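PDB 4CP6: choline binding protein PCPA from Streptococcus pneumoniae, which probably attaches to choline on the pneumococcal cell surface through its choline-binding region, displays a leucine-rich repeat domain and serves as a vaccine antigen. Local coordinates for residues 114-120 with 138-144; 256-260 with 277-283; 303-309 with 326-332. All blocks are in the same frame, centred on the assembly; numbering follows the deposited sequence.

Contact 1 (114-120 with 138-144); sequences GSKAKTI and FSELEEI
The ammonium of K118 is held by two oxygens, one on each side of the contact. NZ lies 2.9 Å from OE1 of E140, a salt bridge that meets the anti side of the carboxylate and sits 25° out of its plane. It also donates to the backbone O of K116, with NZ and O 2.9 Å apart. Bends at chi2 and at chi4 (-85°) turn the lysine chain back on its own segment and make this second bond possible. The other carboxylate oxygen, E140 OE2, rests 3.5 Å from CG of K116, whose chain runs alongside E140. CD of K118 likewise lies 3.4 Å from OE2 of E142, though the K118 ammonium is farther from that carboxylate.

Successive coils of the leucine-rich repeat solenoid meet here, and each carries the same ST turn: OG of S115 accepts from N of A117, and OG of S139 from N of L141. Each hydroxyl also bonds a neighbouring turn, S115 to Y94 and S139 to S161. Between the two turns, E140 N reaches S115 O at 2.8 Å in a nearly straight bond. Farther on, K118 O accepts from E142 N at 2.7 Å and, weakly, from E143 N.

T119 OG1 donates to E143 O at 3.0 Å from above the carbonyl plane, 40° out of it, while the buried N of I120 has no partner in the model. On the apolar side, CD1 of L141 meets CG1 of I120 at 3.6 Å with the chains roughly perpendicular, and I144 runs beside I120, its CD1 against CB. I98 and I100 extend this core beyond I120, and L167 beyond I144.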
loop_
_atom_site.group_PDB
_atom_site.type_symbol
_atom_site.label_atom_id
_atom_site.label_comp_id
_atom_site.label_asym_id
_atom_site.label_seq_id
_atom_site.Cartn_x
_atom_site.Cartn_y
_atom_site.Cartn_z
ATOM N N GLY A 114 -17.673 2.966 -1.113
ATOM C CA GLY A 114 -18.465 1.962 -0.414
ATOM C C GLY A 114 -19.487 1.235 -1.258
ATOM O O GLY A 114 -20.333 0.513 -0.705
ATOM N N SER A 115 -19.430 1.393 -2.588
ATOM C CA SER A 115 -20.414 0.786 -3.476
ATOM C C SER A 115 -20.733 -0.657 -3.154
ATOM O O SER A 115 -19.837 -1.468 -2.993
ATOM C CB SER A 115 -19.956 0.897 -4.927
ATOM O OG SER A 115 -20.892 0.313 -5.823
ATOM N N LYS A 116 -22.026 -0.994 -3.128
ATOM C CA LYS A 116 -22.432 -2.377 -2.898
ATOM C C LYS A 116 -22.549 -3.161 -4.209
ATOM O O LYS A 116 -22.882 -4.353 -4.168
ATOM C CB LYS A 116 -23.764 -2.407 -2.161
ATOM C CG LYS A 116 -23.626 -1.935 -0.726
ATOM C CD LYS A 116 -24.966 -2.035 -0.024
ATOM C CE LYS A 116 -25.466 -3.441 0.155
ATOM N NZ LYS A 116 -26.718 -3.465 0.971
ATOM N N ALA A 117 -22.249 -2.527 -5.358
ATOM C CA ALA A 117 -22.299 -3.239 -6.632
ATOM C C ALA A 117 -21.190 -4.319 -6.652
ATOM O O ALA A 117 -20.019 -4.059 -6.302
ATOM C CB ALA A 117 -22.099 -2.264 -7.782
ATOM N N LYS A 118 -21.566 -5.537 -7.029
ATOM C CA LYS A 118 -20.608 -6.642 -7.092
ATOM C C LYS A 118 -19.787 -6.551 -8.368
ATOM O O LYS A 118 -18.659 -7.057 -8.436
ATOM C CB LYS A 118 -21.326 -7.997 -7.032
ATOM C CG LYS A 118 -22.265 -8.160 -5.832
ATOM C CD LYS A 118 -21.549 -8.464 -4.543
ATOM C CE LYS A 118 -22.439 -8.310 -3.332
ATOM N NZ LYS A 118 -22.486 -6.900 -2.850
ATOM N N THR A 119 -20.351 -5.928 -9.383
ATOM C CA THR A 119 -19.630 -5.673 -10.609
ATOM C C THR A 119 -19.970 -4.319 -11.189
ATOM O O THR A 119 -21.034 -3.751 -10.913
ATOM C CB THR A 119 -19.761 -6.791 -11.630
ATOM O OG1 THR A 119 -18.745 -6.572 -12.640
ATOM C CG2 THR A 119 -21.169 -6.897 -12.208
ATOM N N ILE A 120 -19.025 -3.786 -11.952
ATOM C CA ILE A 120 -19.126 -2.559 -12.709
ATOM C C ILE A 120 -18.861 -2.992 -14.114
ATOM O O ILE A 120 -17.800 -3.598 -14.381
ATOM C CB ILE A 120 -18.080 -1.510 -12.258
ATOM C CG1 ILE A 120 -18.268 -1.100 -10.797
ATOM C CG2 ILE A 120 -18.047 -0.300 -13.194
ATOM C CD1 ILE A 120 -19.511 -0.291 -10.502
ATOM N N PHE A 138 -13.430 0.970 -0.059
ATOM C CA PHE A 138 -14.376 0.250 0.814
ATOM C C PHE A 138 -15.526 -0.371 0.002
ATOM O O PHE A 138 -16.578 -0.697 0.563
ATOM C CB PHE A 138 -14.910 1.173 1.940
ATOM C CG PHE A 138 -13.802 1.652 2.851
ATOM C CD1 PHE A 138 -13.360 0.863 3.913
ATOM C CD2 PHE A 138 -13.175 2.876 2.630
ATOM C CE1 PHE A 138 -12.340 1.306 4.754
ATOM C CE2 PHE A 138 -12.166 3.329 3.492
ATOM C CZ PHE A 138 -11.733 2.529 4.521
ATOM N N SER A 139 -15.333 -0.568 -1.316
ATOM C CA SER A 139 -16.413 -1.123 -2.116
ATOM C C SER A 139 -16.574 -2.639 -1.911
ATOM O O SER A 139 -15.663 -3.327 -1.396
ATOM C CB SER A 139 -16.209 -0.826 -3.594
ATOM O OG SER A 139 -15.312 -1.761 -4.170
ATOM N N GLU A 140 -17.736 -3.155 -2.351
ATOM C CA GLU A 140 -18.026 -4.597 -2.326
ATOM C C GLU A 140 -17.799 -5.216 -3.713
ATOM O O GLU A 140 -18.234 -6.335 -3.981
ATOM C CB GLU A 140 -19.470 -4.830 -1.882
ATOM C CG GLU A 140 -19.748 -4.247 -0.507
ATOM C CD GLU A 140 -21.062 -4.648 0.131
ATOM O OE1 GLU A 140 -21.679 -5.643 -0.311
ATOM O OE2 GLU A 140 -21.463 -3.964 1.098
ATOM N N LEU A 141 -17.066 -4.496 -4.589
ATOM C CA LEU A 141 -16.761 -4.960 -5.927
ATOM C C LEU A 141 -16.072 -6.322 -5.887
ATOM O O LEU A 141 -15.153 -6.517 -5.100
ATOM C CB LEU A 141 -15.794 -3.944 -6.548
ATOM C CG LEU A 141 -15.503 -3.959 -8.026
ATOM C CD1 LEU A 141 -16.799 -3.807 -8.845
ATOM C CD2 LEU A 141 -14.585 -2.770 -8.354
ATOM N N GLU A 142 -16.516 -7.240 -6.735
ATOM C CA GLU A 142 -15.887 -8.546 -6.818
ATOM C C GLU A 142 -15.088 -8.696 -8.068
ATOM O O GLU A 142 -14.095 -9.409 -8.051
ATOM C CB GLU A 142 -16.918 -9.675 -6.689
ATOM C CG GLU A 142 -17.580 -9.594 -5.323
ATOM C CD GLU A 142 -18.592 -10.675 -5.028
ATOM O OE1 GLU A 142 -18.930 -11.450 -5.949
ATOM O OE2 GLU A 142 -19.073 -10.722 -3.874
ATOM N N GLU A 143 -15.538 -8.090 -9.166
ATOM C CA GLU A 143 -14.877 -8.204 -10.464
ATOM C C GLU A 143 -15.027 -6.924 -11.253
ATOM O O GLU A 143 -16.116 -6.333 -11.282
ATOM C CB GLU A 143 -15.551 -9.321 -11.307
ATOM C CG GLU A 143 -15.224 -10.740 -10.861
ATOM C CD GLU A 143 -15.585 -11.845 -11.841
ATOM O OE1 GLU A 143 -16.193 -11.545 -12.894
ATOM O OE2 GLU A 143 -15.252 -13.017 -11.551
ATOM N N ILE A 144 -13.960 -6.529 -11.963
ATOM C CA ILE A 144 -14.008 -5.377 -12.849
ATOM C C ILE A 144 -12.946 -5.532 -13.917
ATOM O O ILE A 144 -11.817 -5.960 -13.624
ATOM C CB ILE A 144 -13.861 -4.012 -12.079
ATOM C CG1 ILE A 144 -14.240 -2.787 -12.962
ATOM C CG2 ILE A 144 -12.426 -3.848 -11.484
ATOM C CD1 ILE A 144 -14.305 -1.432 -12.208
#

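Contact 2 (256-260 with 277-283); sequences ETKEL and NEGLEKI
T257 and N277 open the closely fitted part of this contact. ND2 of N277 donates to T257 O at 3.0 Å, the acceptor lying in the amide plane and the donor in the carbonyl plane on a lone pair, with 169° at the hydrogen. The asparagine's CG stands between its backbone N and carbonyl carbon (chi1 56°), which brings the amide across T257 at about a right angle. Its OD1 touches CB of T257 and is hydrogen-bonded to T253, so both ends of the amide are engaged. Behind it, L280 sends CD1 to two carbons of the other segment: CG2 of T257, alongside, and CD2 of L260 at 3.7 Å, where the two leucines cross nearly perpendicularly. I283 extends the apolar row beside L260.

N277 to L280 form a type II turn, with G279 at positive phi, leading into strand 282-283. Neighbouring leucine-rich repeat coils are joined here by parallel pairing, E259 opposite K282 and L260 opposite I283. K258 O accepts from both E281 N, at 2.8 Å, and K282 N, at 3.3 Å. The next bond runs the other way, from L260 N to K282 O at 2.9 Å.

The opposite face of the strand pair, carrying E259 and K282, is looser. Beyond their CB atoms, 4.1 Å apart, the side chains do not meet directly: E259 OE1 and K282 NZ are 4.8 Å apart and are bridged by a water that donates to the carboxylate and accepts from the ammonium. K282 NZ has a further, long and weak ion pair with E307. Just before the strand, exposed K258 keeps its NZ 6.5 Å from OE2 of E281, too far for a direct salt bridge.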
loop_
_atom_site.group_PDB
_atom_site.type_symbol
_atom_site.label_atom_id
_atom_site.label_comp_id
_atom_site.label_asym_id
_atom_site.label_seq_id
_atom_site.Cartn_x
_atom_site.Cartn_y
_atom_site.Cartn_z
ATOM N N GLU A 256 21.480 -6.812 -8.426
ATOM C CA GLU A 256 21.265 -5.423 -8.831
ATOM C C GLU A 256 20.480 -4.618 -7.814
ATOM O O GLU A 256 20.454 -3.415 -7.936
ATOM C CB GLU A 256 20.448 -5.375 -10.139
ATOM C CG GLU A 256 21.144 -5.978 -11.360
ATOM C CD GLU A 256 20.947 -7.470 -11.570
ATOM O OE1 GLU A 256 20.167 -8.092 -10.811
ATOM O OE2 GLU A 256 21.558 -8.014 -12.520
ATOM N N THR A 257 19.814 -5.280 -6.840
ATOM C CA THR A 257 18.948 -4.548 -5.912
ATOM C C THR A 257 19.683 -3.487 -5.125
ATOM O O THR A 257 20.714 -3.786 -4.511
ATOM C CB THR A 257 18.200 -5.500 -4.987
ATOM O OG1 THR A 257 17.833 -6.707 -5.651
ATOM C CG2 THR A 257 16.980 -4.860 -4.359
ATOM N N LYS A 258 19.160 -2.254 -5.127
ATOM C CA LYS A 258 19.716 -1.141 -4.352
ATOM C C LYS A 258 18.768 -0.798 -3.191
ATOM O O LYS A 258 19.210 -0.281 -2.157
ATOM C CB LYS A 258 19.905 0.095 -5.213
ATOM C CG LYS A 258 20.905 -0.143 -6.346
ATOM C CD LYS A 258 21.346 1.165 -6.988
ATOM C CE LYS A 258 22.675 1.020 -7.699
ATOM N NZ LYS A 258 22.506 0.716 -9.147
ATOM N N GLU A 259 17.459 -1.045 -3.359
ATOM C CA GLU A 259 16.537 -0.736 -2.277
ATOM C C GLU A 259 15.344 -1.640 -2.262
ATOM O O GLU A 259 14.866 -2.098 -3.325
ATOM C CB GLU A 259 16.095 0.737 -2.324
ATOM C CG GLU A 259 15.211 1.080 -3.493
ATOM C CD GLU A 259 14.714 2.515 -3.471
ATOM O OE1 GLU A 259 14.009 2.911 -2.511
ATOM O OE2 GLU A 259 15.036 3.243 -4.433
ATOM N N LEU A 260 14.810 -1.844 -1.029
ATOM C CA LEU A 260 13.531 -2.515 -0.839
ATOM C C LEU A 260 12.546 -1.393 -0.613
ATOM O O LEU A 260 12.758 -0.561 0.287
ATOM C CB LEU A 260 13.528 -3.472 0.350
ATOM C CG LEU A 260 14.659 -4.488 0.378
ATOM C CD1 LEU A 260 14.489 -5.405 1.550
ATOM C CD2 LEU A 260 14.688 -5.332 -0.899
ATOM N N ASN A 277 21.348 -8.828 -0.823
ATOM C CA ASN A 277 22.583 -8.827 -1.585
ATOM C C ASN A 277 23.515 -7.663 -1.263
ATOM O O ASN A 277 23.060 -6.548 -0.982
ATOM C CB ASN A 277 22.223 -8.679 -3.067
ATOM C CG ASN A 277 21.384 -7.438 -3.342
ATOM O OD1 ASN A 277 20.225 -7.332 -2.926
ATOM N ND2 ASN A 277 21.949 -6.407 -3.947
ATOM N N GLU A 278 24.848 -7.878 -1.410
ATOM C CA GLU A 278 25.749 -6.752 -1.365
ATOM C C GLU A 278 25.359 -5.816 -2.511
ATOM O O GLU A 278 25.073 -6.284 -3.632
ATOM C CB GLU A 278 27.205 -7.187 -1.557
ATOM C CG GLU A 278 27.830 -7.701 -0.283
ATOM C CD GLU A 278 27.626 -6.845 0.955
ATOM O OE1 GLU A 278 27.740 -5.599 0.868
ATOM O OE2 GLU A 278 27.392 -7.456 2.021
ATOM N N GLY A 279 25.347 -4.527 -2.218
ATOM C CA GLY A 279 24.940 -3.483 -3.144
ATOM C C GLY A 279 23.630 -2.858 -2.676
ATOM O O GLY A 279 23.335 -1.715 -3.022
ATOM N N LEU A 280 22.840 -3.610 -1.879
ATOM C CA LEU A 280 21.585 -3.070 -1.323
ATOM C C LEU A 280 21.951 -2.000 -0.300
ATOM O O LEU A 280 22.779 -2.220 0.593
ATOM C CB LEU A 280 20.760 -4.185 -0.706
ATOM C CG LEU A 280 19.312 -3.819 -0.417
ATOM C CD1 LEU A 280 18.404 -4.950 -0.797
ATOM C CD2 LEU A 280 19.133 -3.475 1.014
ATOM N N GLU A 281 21.357 -0.817 -0.450
ATOM C CA GLU A 281 21.660 0.325 0.406
ATOM C C GLU A 281 20.554 0.712 1.374
ATOM O O GLU A 281 20.853 1.306 2.406
ATOM C CB GLU A 281 21.941 1.579 -0.437
ATOM C CG GLU A 281 23.097 1.423 -1.416
ATOM C CD GLU A 281 23.192 2.507 -2.478
ATOM O OE1 GLU A 281 22.241 3.310 -2.627
ATOM O OE2 GLU A 281 24.224 2.533 -3.185
ATOM N N LYS A 282 19.302 0.467 1.014
ATOM C CA LYS A 282 18.177 0.960 1.795
ATOM C C LYS A 282 17.052 -0.021 1.926
ATOM O O LYS A 282 16.648 -0.650 0.943
ATOM C CB LYS A 282 17.692 2.265 1.109
ATOM C CG LYS A 282 16.432 2.889 1.711
ATOM C CD LYS A 282 16.148 4.198 0.986
ATOM C CE LYS A 282 15.035 4.961 1.617
ATOM N NZ LYS A 282 14.781 6.218 0.854
ATOM N N ILE A 283 16.498 -0.089 3.145
ATOM C CA ILE A 283 15.312 -0.882 3.448
ATOM C C ILE A 283 14.211 0.116 3.830
ATOM O O ILE A 283 14.346 0.846 4.829
ATOM C CB ILE A 283 15.580 -1.887 4.586
ATOM C CG1 ILE A 283 16.630 -2.908 4.121
ATOM C CG2 ILE A 283 14.288 -2.550 5.058
ATOM C CD1 ILE A 283 17.144 -3.821 5.231
HETATM O O HOH W 1 14.054 5.632 -1.953
#

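Contact 3 (303-309 with 326-332); sequences LETIERL and VKNFGKH
Five backbone hydrogen bonds join 303-309 to 326-332. E304 O accepts from K327 N (2.9 Å) and N328 N (3.0 Å), I306 N donates to N328 O, and I306 O accepts from G330 N at 2.8 Å. This alternation defines a parallel strand pair, T305 with N328 and I306 with F329. Past the strands, L309 N reaches H332 O from above the carbonyl plane, 54° out of it. CA-H...O contacts follow the same line, among them V326 CA to L303 O and R308 CA to K331 O, the latter 3.2 Å.

Apolar contacts gather on the I306 and F329 face. With CG1 anti to its backbone N (chi1 -174°), V326 lays this methyl over one face of the F329 ring, 3.5 Å above the plane and toward its rim; I306 CG1 is a looser neighbour. I306 CD1 lies 4.1 Å from CE1 of F329. Beyond the strands, L309 and H332 run side by side, L309 CD2 3.8 Å from H332 CB.

Between E304 OE1 and K327 NZ a water makes a weak bridge.

Strand 305-306 is flanked on its other side by strand 282-283, L322 of strand 319-322 touches I306 and F329, and the rings of F356 and F355 pack edge-to-face on F329 and stack on H332, respectively.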
loop_
_atom_site.group_PDB
_atom_site.type_symbol
_atom_site.label_atom_id
_atom_site.label_comp_id
_atom_site.label_asym_id
_atom_site.label_seq_id
_atom_site.Cartn_x
_atom_site.Cartn_y
_atom_site.Cartn_z
ATOM N N LEU A 303 24.591 -1.902 3.473
ATOM C CA LEU A 303 23.357 -1.288 3.991
ATOM C C LEU A 303 23.614 0.020 4.718
ATOM O O LEU A 303 24.333 0.060 5.710
ATOM C CB LEU A 303 22.662 -2.296 4.902
ATOM C CG LEU A 303 21.286 -1.876 5.475
ATOM C CD1 LEU A 303 20.255 -1.686 4.361
ATOM C CD2 LEU A 303 20.811 -2.961 6.418
ATOM N N GLU A 304 22.953 1.105 4.242
ATOM C CA GLU A 304 23.128 2.421 4.822
ATOM C C GLU A 304 21.931 2.893 5.645
ATOM O O GLU A 304 22.111 3.704 6.561
ATOM C CB GLU A 304 23.269 3.454 3.688
ATOM C CG GLU A 304 24.455 3.270 2.749
ATOM C CD GLU A 304 24.437 4.184 1.531
ATOM O OE1 GLU A 304 23.587 5.107 1.474
ATOM O OE2 GLU A 304 25.254 3.951 0.611
ATOM N N THR A 305 20.713 2.516 5.235
ATOM C CA THR A 305 19.502 3.070 5.816
ATOM C C THR A 305 18.496 1.993 6.090
ATOM O O THR A 305 18.168 1.216 5.187
ATOM C CB THR A 305 18.901 4.093 4.783
ATOM O OG1 THR A 305 19.893 5.092 4.516
ATOM C CG2 THR A 305 17.599 4.742 5.281
ATOM N N ILE A 306 17.897 2.027 7.295
ATOM C CA ILE A 306 16.808 1.132 7.659
ATOM C C ILE A 306 15.717 2.035 8.207
ATOM O O ILE A 306 15.887 2.636 9.267
ATOM C CB ILE A 306 17.188 0.035 8.661
ATOM C CG1 ILE A 306 18.465 -0.685 8.251
ATOM C CG2 ILE A 306 16.021 -0.954 8.812
ATOM C CD1 ILE A 306 18.926 -1.707 9.325
ATOM N N GLU A 307 14.593 2.164 7.482
ATOM C CA GLU A 307 13.543 3.100 7.835
ATOM C C GLU A 307 12.593 2.614 8.912
ATOM O O GLU A 307 12.644 1.459 9.362
ATOM C CB GLU A 307 12.770 3.519 6.568
ATOM C CG GLU A 307 13.615 4.231 5.526
ATOM C CD GLU A 307 12.809 4.841 4.390
ATOM O OE1 GLU A 307 11.706 4.342 4.044
ATOM O OE2 GLU A 307 13.313 5.837 3.828
ATOM N N ARG A 308 11.700 3.517 9.306
ATOM C CA ARG A 308 10.727 3.308 10.356
ATOM C C ARG A 308 9.965 1.995 10.252
ATOM O O ARG A 308 9.431 1.664 9.194
ATOM C CB ARG A 308 9.750 4.503 10.375
ATOM C CG ARG A 308 8.518 4.339 11.271
ATOM C CD ARG A 308 7.793 5.671 11.482
ATOM N NE ARG A 308 6.629 5.493 12.364
ATOM C CZ ARG A 308 5.375 5.305 11.968
ATOM N NH1 ARG A 308 5.080 5.252 10.676
ATOM N NH2 ARG A 308 4.400 5.179 12.867
ATOM N N LEU A 309 9.923 1.249 11.338
ATOM C CA LEU A 309 9.142 0.027 11.469
ATOM C C LEU A 309 9.448 -0.974 10.372
ATOM O O LEU A 309 8.585 -1.766 10.000
ATOM C CB LEU A 309 7.630 0.318 11.619
ATOM C CG LEU A 309 7.278 1.013 12.956
ATOM C CD1 LEU A 309 5.922 1.722 12.872
ATOM C CD2 LEU A 309 7.297 0.004 14.091
ATOM N N VAL A 326 25.713 0.877 8.905
ATOM C CA VAL A 326 24.420 1.536 8.825
ATOM C C VAL A 326 24.585 2.957 9.371
ATOM O O VAL A 326 25.179 3.159 10.458
ATOM C CB VAL A 326 23.342 0.786 9.623
ATOM C CG1 VAL A 326 21.984 1.421 9.389
ATOM C CG2 VAL A 326 23.284 -0.692 9.239
ATOM N N LYS A 327 24.079 3.944 8.620
ATOM C CA LYS A 327 24.188 5.353 8.971
ATOM C C LYS A 327 22.881 5.927 9.479
ATOM O O LYS A 327 22.894 6.863 10.280
ATOM C CB LYS A 327 24.622 6.157 7.735
ATOM C CG LYS A 327 25.996 5.758 7.157
ATOM C CD LYS A 327 26.475 6.770 6.117
ATOM C CE LYS A 327 26.783 6.139 4.777
ATOM N NZ LYS A 327 27.198 7.150 3.764
ATOM N N ASN A 328 21.746 5.429 8.960
ATOM C CA ASN A 328 20.459 6.041 9.251
ATOM C C ASN A 328 19.467 5.016 9.705
ATOM O O ASN A 328 19.183 4.064 8.977
ATOM C CB ASN A 328 19.909 6.722 7.972
ATOM C CG ASN A 328 20.918 7.557 7.230
ATOM O OD1 ASN A 328 21.453 8.537 7.770
ATOM N ND2 ASN A 328 21.259 7.151 6.011
ATOM N N PHE A 329 18.895 5.234 10.883
ATOM C CA PHE A 329 17.810 4.405 11.397
ATOM C C PHE A 329 16.570 5.268 11.541
ATOM O O PHE A 329 16.648 6.332 12.175
ATOM C CB PHE A 329 18.134 3.851 12.779
ATOM C CG PHE A 329 19.256 2.866 12.810
ATOM C CD1 PHE A 329 19.052 1.538 12.441
ATOM C CD2 PHE A 329 20.530 3.255 13.201
ATOM C CE1 PHE A 329 20.112 0.628 12.444
ATOM C CE2 PHE A 329 21.578 2.341 13.218
ATOM C CZ PHE A 329 21.363 1.033 12.863
ATOM N N GLY A 330 15.427 4.816 11.019
ATOM C CA GLY A 330 14.199 5.559 11.240
ATOM C C GLY A 330 13.699 5.333 12.662
ATOM O O GLY A 330 14.199 4.472 13.410
ATOM N N LYS A 331 12.651 6.070 13.021
ATOM C CA LYS A 331 12.006 5.959 14.337
ATOM C C LYS A 331 11.365 4.565 14.457
ATOM O O LYS A 331 10.785 4.071 13.491
ATOM C CB LYS A 331 10.952 7.076 14.461
ATOM C CG LYS A 331 10.255 7.187 15.803
ATOM C CD LYS A 331 9.424 8.477 15.868
ATOM C CE LYS A 331 8.498 8.525 17.061
ATOM N NZ LYS A 331 8.033 9.916 17.347
ATOM N N HIS A 332 11.456 3.913 15.613
ATOM C CA HIS A 332 10.851 2.588 15.822
ATOM C C HIS A 332 11.309 1.590 14.772
ATOM O O HIS A 332 10.502 0.861 14.203
ATOM C CB HIS A 332 9.316 2.654 15.905
ATOM C CG HIS A 332 8.842 3.368 17.128
ATOM N ND1 HIS A 332 8.926 2.803 18.390
ATOM C CD2 HIS A 332 8.331 4.609 17.239
ATOM C CE1 HIS A 332 8.378 3.698 19.209
ATOM N NE2 HIS A 332 8.062 4.809 18.573
HETATM O O HOH W 2 23.895 7.492 3.548
#

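Overall arrangement
From the N terminus, contact 1 is met first and closes a loop of 17 intervening residues, pairing parts of strands 119-122 and 143-146 in one parallel sheet. Contacts 2 and 3 follow, each closing a loop of 16 residues. The three are in series, with no nesting or crossing, as expected of a solenoid whose coils pair with their successors. Contacts 2 and 3 share a sheet and touch: E281 O and E304 N are 2.8 Å apart, a probable hydrogen bond, so four neighbouring strands of that sheet, 259-260, 282-283, 305-306 and 328-329, are joined. Contact 1 lies on the opposite side of the chain's centre from the other two, its centre about 38 Å from that of contact 2, in a different repeat region.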